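Local coordinates for thymidylate synthase (Enterobacteria phage T4, PDB 1TIS), which catalyses the reductive methylation of dUMP to dTMP, using 5,10-methylenetetrahydrofolate as both one-carbon donor and reductant and releasing dihydrofolate, at residues L34-T39 against G207-S212; E236-V241 against N272-H277. All blocks are in the same frame, centred on the assembly; numbering follows the deposited sequence.

Contact 1: L34-T39 against G207-S212; sequences LRWDLT and GDLIFS
Strand 34-37 runs antiparallel to 207-212, with the short axes 4.4 Å apart at closest and 161° between their directions. Leu34 with Phe211 and Trp36 with Leu209 are hydrogen-bonded pairs. Arg35 with Ile210 and Asp37 with Asp208 are non-hydrogen-bonded pairs. Leu209 N donates to Trp36 O at 2.7 Å, in the carbonyl plane. Trp36 N returns a bond to Leu209 O. Around Leu34 and Phe211 the bonds are longer, and the one from Leu34 N to Phe211 O is weak. Leu38 N also donates to Gly207 O, at 3.2 Å and nearly along the C=O axis.

Trp36, Leu209, Leu34 and Phe211 lie on one face of the sheet. Trp36 has CG anti to its carbonyl carbon (chi1 -66°), and its six-membered ring reaches across to the partner strand. Trp36 CE3 lies 3.6 Å from Leu209 CG, and Trp36 CZ3 lies 3.8 Å from Phe211 CB. The Leu209 side chain crosses the indole obliquely, with CG anti to its own backbone N. From the other side of Leu209, Leu38 CD1 comes within 3.5 Å of Leu209 CB. Helix 184-202 packs on this face, where Ile188 touches Trp36 and Leu184 touches Phe211, which also meets Val178, a dUMP-binding residue by similarity.

The opposite face carries Arg35, Ile210, Asp37 and Asp208. Ile210 packs on Phe30 of the second subunit. The carboxylates of Asp37 and Asp208 lie side by side and point the same way, like charges close together, with their planes turned 73° from each other. Repulsion between them would be expected if both are ionised. The pairing sets Trp36, Leu209, Leu34 and Phe211 under helix 184-202, while the other face mixes charged side chains with Ile210 at the subunit interface.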
loop_
_atom_site.group_PDB
_atom_site.type_symbol
_atom_site.label_atom_id
_atom_site.label_comp_id
_atom_site.label_asym_id
_atom_site.label_seq_id
_atom_site.Cartn_x
_atom_site.Cartn_y
_atom_site.Cartn_z
ATOM N N LEU A 34 -1.277 12.255 1.395
ATOM C CA LEU A 34 -1.759 13.597 1.078
ATOM C C LEU A 34 -3.047 13.381 0.277
ATOM O O LEU A 34 -3.259 12.223 -0.098
ATOM C CB LEU A 34 -0.755 14.329 0.207
ATOM C CG LEU A 34 0.705 14.463 0.615
ATOM C CD1 LEU A 34 1.419 15.154 -0.520
ATOM C CD2 LEU A 34 0.891 15.279 1.884
ATOM N N ARG A 35 -3.949 14.324 -0.037
ATOM C CA ARG A 35 -5.088 14.034 -0.907
ATOM C C ARG A 35 -5.270 15.215 -1.834
ATOM O O ARG A 35 -5.171 16.349 -1.369
ATOM C CB ARG A 35 -6.378 13.787 -0.097
ATOM C CG ARG A 35 -6.643 14.703 1.079
ATOM C CD ARG A 35 -5.954 14.431 2.443
ATOM N NE ARG A 35 -6.130 15.617 3.289
ATOM C CZ ARG A 35 -5.158 16.113 4.080
ATOM N NH1 ARG A 35 -3.981 15.487 4.246
ATOM N NH2 ARG A 35 -5.369 17.254 4.756
ATOM N N TRP A 36 -5.514 15.041 -3.131
ATOM C CA TRP A 36 -5.634 16.131 -4.104
ATOM C C TRP A 36 -6.978 16.101 -4.783
ATOM O O TRP A 36 -7.416 15.020 -5.166
ATOM C CB TRP A 36 -4.629 16.065 -5.277
ATOM C CG TRP A 36 -3.177 16.250 -4.912
ATOM C CD1 TRP A 36 -2.619 17.489 -4.832
ATOM C CD2 TRP A 36 -2.341 15.236 -4.563
ATOM N NE1 TRP A 36 -1.410 17.264 -4.406
ATOM C CE2 TRP A 36 -1.197 15.939 -4.230
ATOM C CE3 TRP A 36 -2.377 13.862 -4.464
ATOM C CZ2 TRP A 36 -0.071 15.250 -3.789
ATOM C CZ3 TRP A 36 -1.258 13.191 -4.023
ATOM C CH2 TRP A 36 -0.111 13.876 -3.685
ATOM N N ASP A 37 -7.633 17.236 -4.987
ATOM C CA ASP A 37 -8.893 17.246 -5.718
ATOM C C ASP A 37 -8.531 17.668 -7.117
ATOM O O ASP A 37 -8.200 18.835 -7.317
ATOM C CB ASP A 37 -9.904 18.263 -5.174
ATOM C CG ASP A 37 -10.842 17.684 -4.132
ATOM O OD1 ASP A 37 -11.767 16.959 -4.536
ATOM O OD2 ASP A 37 -10.646 17.971 -2.942
ATOM N N LEU A 38 -8.592 16.791 -8.106
ATOM C CA LEU A 38 -8.266 17.226 -9.453
ATOM C C LEU A 38 -9.340 18.143 -10.037
ATOM O O LEU A 38 -9.111 18.826 -11.050
ATOM C CB LEU A 38 -8.075 16.021 -10.351
ATOM C CG LEU A 38 -6.797 15.230 -10.118
ATOM C CD1 LEU A 38 -6.868 14.348 -8.891
ATOM C CD2 LEU A 38 -6.609 14.330 -11.295
ATOM N N THR A 39 -10.514 18.136 -9.358
ATOM C CA THR A 39 -11.676 18.973 -9.662
ATOM C C THR A 39 -11.294 20.434 -9.484
ATOM O O THR A 39 -11.711 21.305 -10.254
ATOM C CB THR A 39 -12.912 18.678 -8.723
ATOM O OG1 THR A 39 -12.527 17.806 -7.645
ATOM C CG2 THR A 39 -14.054 18.123 -9.558
ATOM N N GLY A 207 -11.582 12.272 -9.938
ATOM C CA GLY A 207 -11.896 12.690 -8.595
ATOM C C GLY A 207 -10.700 13.022 -7.783
ATOM O O GLY A 207 -10.004 13.966 -8.107
ATOM N N ASP A 208 -10.414 12.293 -6.741
ATOM C CA ASP A 208 -9.359 12.720 -5.851
ATOM C C ASP A 208 -8.140 11.863 -6.051
ATOM O O ASP A 208 -8.294 10.708 -6.485
ATOM C CB ASP A 208 -9.790 12.592 -4.409
ATOM C CG ASP A 208 -10.950 13.471 -3.950
ATOM O OD1 ASP A 208 -11.714 14.013 -4.765
ATOM O OD2 ASP A 208 -11.085 13.598 -2.736
ATOM N N LEU A 209 -6.955 12.378 -5.686
ATOM C CA LEU A 209 -5.699 11.663 -5.839
ATOM C C LEU A 209 -5.092 11.545 -4.466
ATOM O O LEU A 209 -4.857 12.598 -3.896
ATOM C CB LEU A 209 -4.777 12.436 -6.766
ATOM C CG LEU A 209 -3.499 11.786 -7.206
ATOM C CD1 LEU A 209 -3.751 10.572 -8.090
ATOM C CD2 LEU A 209 -2.694 12.839 -7.955
ATOM N N ILE A 210 -4.816 10.364 -3.896
ATOM C CA ILE A 210 -4.285 10.196 -2.540
ATOM C C ILE A 210 -2.973 9.483 -2.637
ATOM O O ILE A 210 -2.834 8.615 -3.478
ATOM C CB ILE A 210 -5.214 9.349 -1.693
ATOM C CG1 ILE A 210 -6.655 9.756 -1.841
ATOM C CG2 ILE A 210 -4.862 9.559 -0.251
ATOM C CD1 ILE A 210 -7.507 8.663 -1.173
ATOM N N PHE A 211 -2.000 9.719 -1.790
ATOM C CA PHE A 211 -0.678 9.114 -1.935
ATOM C C PHE A 211 -0.240 8.588 -0.589
ATOM O O PHE A 211 -0.232 9.412 0.342
ATOM C CB PHE A 211 0.342 10.168 -2.434
ATOM C CG PHE A 211 1.787 10.010 -1.970
ATOM C CD1 PHE A 211 2.602 9.029 -2.488
ATOM C CD2 PHE A 211 2.279 10.857 -1.005
ATOM C CE1 PHE A 211 3.903 8.895 -2.040
ATOM C CE2 PHE A 211 3.576 10.724 -0.556
ATOM C CZ PHE A 211 4.396 9.741 -1.075
ATOM N N SER A 212 0.177 7.313 -0.510
ATOM C CA SER A 212 0.619 6.788 0.762
ATOM C C SER A 212 2.125 6.660 0.709
ATOM O O SER A 212 2.699 6.165 -0.271
ATOM C CB SER A 212 -0.048 5.470 0.986
ATOM O OG SER A 212 -1.466 5.579 0.906
#

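Contact 2: E236-V241 against N272-H277; sequences ELCELV and NNYVSH
Neither segment has regular structure where they touch; residues 236-239 and 272-275 run in roughly opposite directions, 147° apart end to end, with the CA atoms of Cys238 and Tyr274 4.7 Å from each other. Cys238 is the buried residue here. Its SG is anti to the carbonyl carbon and meets the edge of the Tyr274 ring, a sulfur-aromatic contact with SG 4.3 Å from the ring centroid and 73° off the ring normal. The CD1 side of the ring faces the sulfur, which also lies 3.4 Å from Tyr274 CB. On one flank, Glu239 and Asn272 cross obliquely, with Glu239 CB 3.7 Å from Asn272 CB. Both have CG anti to the backbone N, and their carboxylate and amide planes are 50° apart. On the other flank, Glu236 lays CG 3.4 Å from Asn273 O, and Val275 turns CG2 to Glu236 O. The contact is mainly van der Waals packing on the surface, away from the annotated sites. It continues from the small antiparallel pair of strands 241-242 and 269-270, where Val241 and Val270 share backbone hydrogen bonding. Cys238 is also backbone-bonded to Phe42, in the loop between strand 33-37 and helix 53-64.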
loop_
_atom_site.group_PDB
_atom_site.type_symbol
_atom_site.label_atom_id
_atom_site.label_comp_id
_atom_site.label_asym_id
_atom_site.label_seq_id
_atom_site.Cartn_x
_atom_site.Cartn_y
_atom_site.Cartn_z
ATOM N N GLU A 236 -3.217 30.435 -9.920
ATOM C CA GLU A 236 -3.765 30.042 -11.213
ATOM C C GLU A 236 -3.301 28.654 -11.660
ATOM O O GLU A 236 -2.193 28.509 -12.161
ATOM C CB GLU A 236 -3.355 31.182 -12.115
ATOM C CG GLU A 236 -3.220 30.996 -13.594
ATOM C CD GLU A 236 -2.497 32.197 -14.170
ATOM O OE1 GLU A 236 -1.273 32.337 -13.999
ATOM O OE2 GLU A 236 -3.191 33.005 -14.784
ATOM N N LEU A 237 -4.097 27.601 -11.426
ATOM C CA LEU A 237 -3.660 26.262 -11.802
ATOM C C LEU A 237 -4.243 25.658 -13.050
ATOM O O LEU A 237 -5.394 25.827 -13.447
ATOM C CB LEU A 237 -3.872 25.182 -10.708
ATOM C CG LEU A 237 -4.971 25.092 -9.663
ATOM C CD1 LEU A 237 -6.360 25.295 -10.236
ATOM C CD2 LEU A 237 -4.778 23.732 -9.006
ATOM N N CYS A 238 -3.305 24.844 -13.496
ATOM C CA CYS A 238 -3.299 24.192 -14.768
ATOM C C CYS A 238 -4.520 23.359 -15.070
ATOM O O CYS A 238 -5.100 22.685 -14.206
ATOM C CB CYS A 238 -2.008 23.374 -14.805
ATOM S SG CYS A 238 -0.528 24.258 -14.188
ATOM N N GLU A 239 -4.916 23.597 -16.325
ATOM C CA GLU A 239 -5.997 22.898 -17.001
ATOM C C GLU A 239 -5.288 21.677 -17.528
ATOM O O GLU A 239 -4.094 21.705 -17.824
ATOM C CB GLU A 239 -6.537 23.711 -18.153
ATOM C CG GLU A 239 -7.802 23.160 -18.811
ATOM C CD GLU A 239 -8.454 24.141 -19.786
ATOM O OE1 GLU A 239 -8.486 25.335 -19.475
ATOM O OE2 GLU A 239 -8.936 23.721 -20.844
ATOM N N LEU A 240 -6.064 20.660 -17.797
ATOM C CA LEU A 240 -5.497 19.345 -17.921
ATOM C C LEU A 240 -5.867 18.548 -19.173
ATOM O O LEU A 240 -6.338 17.417 -19.042
ATOM C CB LEU A 240 -5.896 18.699 -16.523
ATOM C CG LEU A 240 -7.261 18.771 -15.682
ATOM C CD1 LEU A 240 -7.024 18.261 -14.254
ATOM C CD2 LEU A 240 -7.740 20.185 -15.397
ATOM N N VAL A 241 -5.585 19.024 -20.395
ATOM C CA VAL A 241 -6.154 18.427 -21.622
ATOM C C VAL A 241 -5.405 17.475 -22.563
ATOM O O VAL A 241 -4.325 17.804 -23.070
ATOM C CB VAL A 241 -6.724 19.573 -22.499
ATOM C CG1 VAL A 241 -7.934 20.161 -21.765
ATOM C CG2 VAL A 241 -5.667 20.636 -22.790
ATOM N N ASN A 272 -3.253 24.472 -19.985
ATOM C CA ASN A 272 -3.534 25.884 -20.272
ATOM C C ASN A 272 -3.082 26.755 -19.122
ATOM O O ASN A 272 -3.198 26.343 -17.966
ATOM C CB ASN A 272 -5.034 26.195 -20.486
ATOM C CG ASN A 272 -5.363 27.695 -20.692
ATOM O OD1 ASN A 272 -5.912 28.347 -19.812
ATOM N ND2 ASN A 272 -5.059 28.381 -21.796
ATOM N N ASN A 273 -2.534 27.915 -19.522
ATOM C CA ASN A 273 -2.021 29.021 -18.700
ATOM C C ASN A 273 -1.605 28.742 -17.260
ATOM O O ASN A 273 -1.875 29.391 -16.247
ATOM C CB ASN A 273 -3.040 30.170 -18.748
ATOM C CG ASN A 273 -3.152 30.744 -20.161
ATOM O OD1 ASN A 273 -2.214 30.711 -20.964
ATOM N ND2 ASN A 273 -4.322 31.219 -20.567
ATOM N N TYR A 274 -0.706 27.778 -17.395
ATOM C CA TYR A 274 0.014 27.088 -16.359
ATOM C C TYR A 274 1.163 27.962 -15.898
ATOM O O TYR A 274 1.954 28.500 -16.689
ATOM C CB TYR A 274 0.326 25.789 -17.075
ATOM C CG TYR A 274 1.624 25.019 -17.008
ATOM C CD1 TYR A 274 2.018 24.365 -15.860
ATOM C CD2 TYR A 274 2.320 24.833 -18.188
ATOM C CE1 TYR A 274 3.094 23.494 -15.894
ATOM C CE2 TYR A 274 3.398 23.965 -18.227
ATOM C CZ TYR A 274 3.779 23.287 -17.081
ATOM O OH TYR A 274 4.809 22.351 -17.131
ATOM N N VAL A 275 1.040 28.161 -14.578
ATOM C CA VAL A 275 1.941 28.926 -13.717
ATOM C C VAL A 275 3.373 28.863 -14.194
ATOM O O VAL A 275 3.918 27.757 -14.302
ATOM C CB VAL A 275 2.022 28.418 -12.237
ATOM C CG1 VAL A 275 2.820 29.442 -11.418
ATOM C CG2 VAL A 275 0.658 28.219 -11.617
ATOM N N SER A 276 4.005 30.001 -14.452
ATOM C CA SER A 276 5.406 29.903 -14.758
ATOM C C SER A 276 6.161 30.140 -13.470
ATOM O O SER A 276 5.655 30.649 -12.457
ATOM C CB SER A 276 5.855 30.924 -15.794
ATOM O OG SER A 276 7.030 30.394 -16.418
ATOM N N HIS A 277 7.366 29.602 -13.541
ATOM C CA HIS A 277 8.422 29.665 -12.561
ATOM C C HIS A 277 9.656 29.305 -13.376
ATOM O O HIS A 277 9.543 28.591 -14.375
ATOM C CB HIS A 277 8.199 28.652 -11.446
ATOM C CG HIS A 277 7.366 29.303 -10.362
ATOM N ND1 HIS A 277 6.045 29.419 -10.325
ATOM C CD2 HIS A 277 7.879 29.978 -9.281
ATOM C CE1 HIS A 277 5.741 30.144 -9.279
ATOM N NE2 HIS A 277 6.848 30.475 -8.656
#

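From the N terminus, strand 33-37 is laid down early, and contact 1 closes when strand 205-219 returns beside it. The loop between its segments spans 167 residues, including helix 184-202 and strands 157-164 and 168-179. Contact 2 opens only after contact 1 has closed. It closes a shorter loop of 30 residues that contains helix 254-262. The two are therefore in series, neither nested nor crossed. Contact 1 belongs to the main sheet, and contact 2 to the surface loops beside the small two-stranded sheet. Their centres are about 18 Å apart, yet they touch where Leu240 CD1 packs 3.9 Å from Leu38 O.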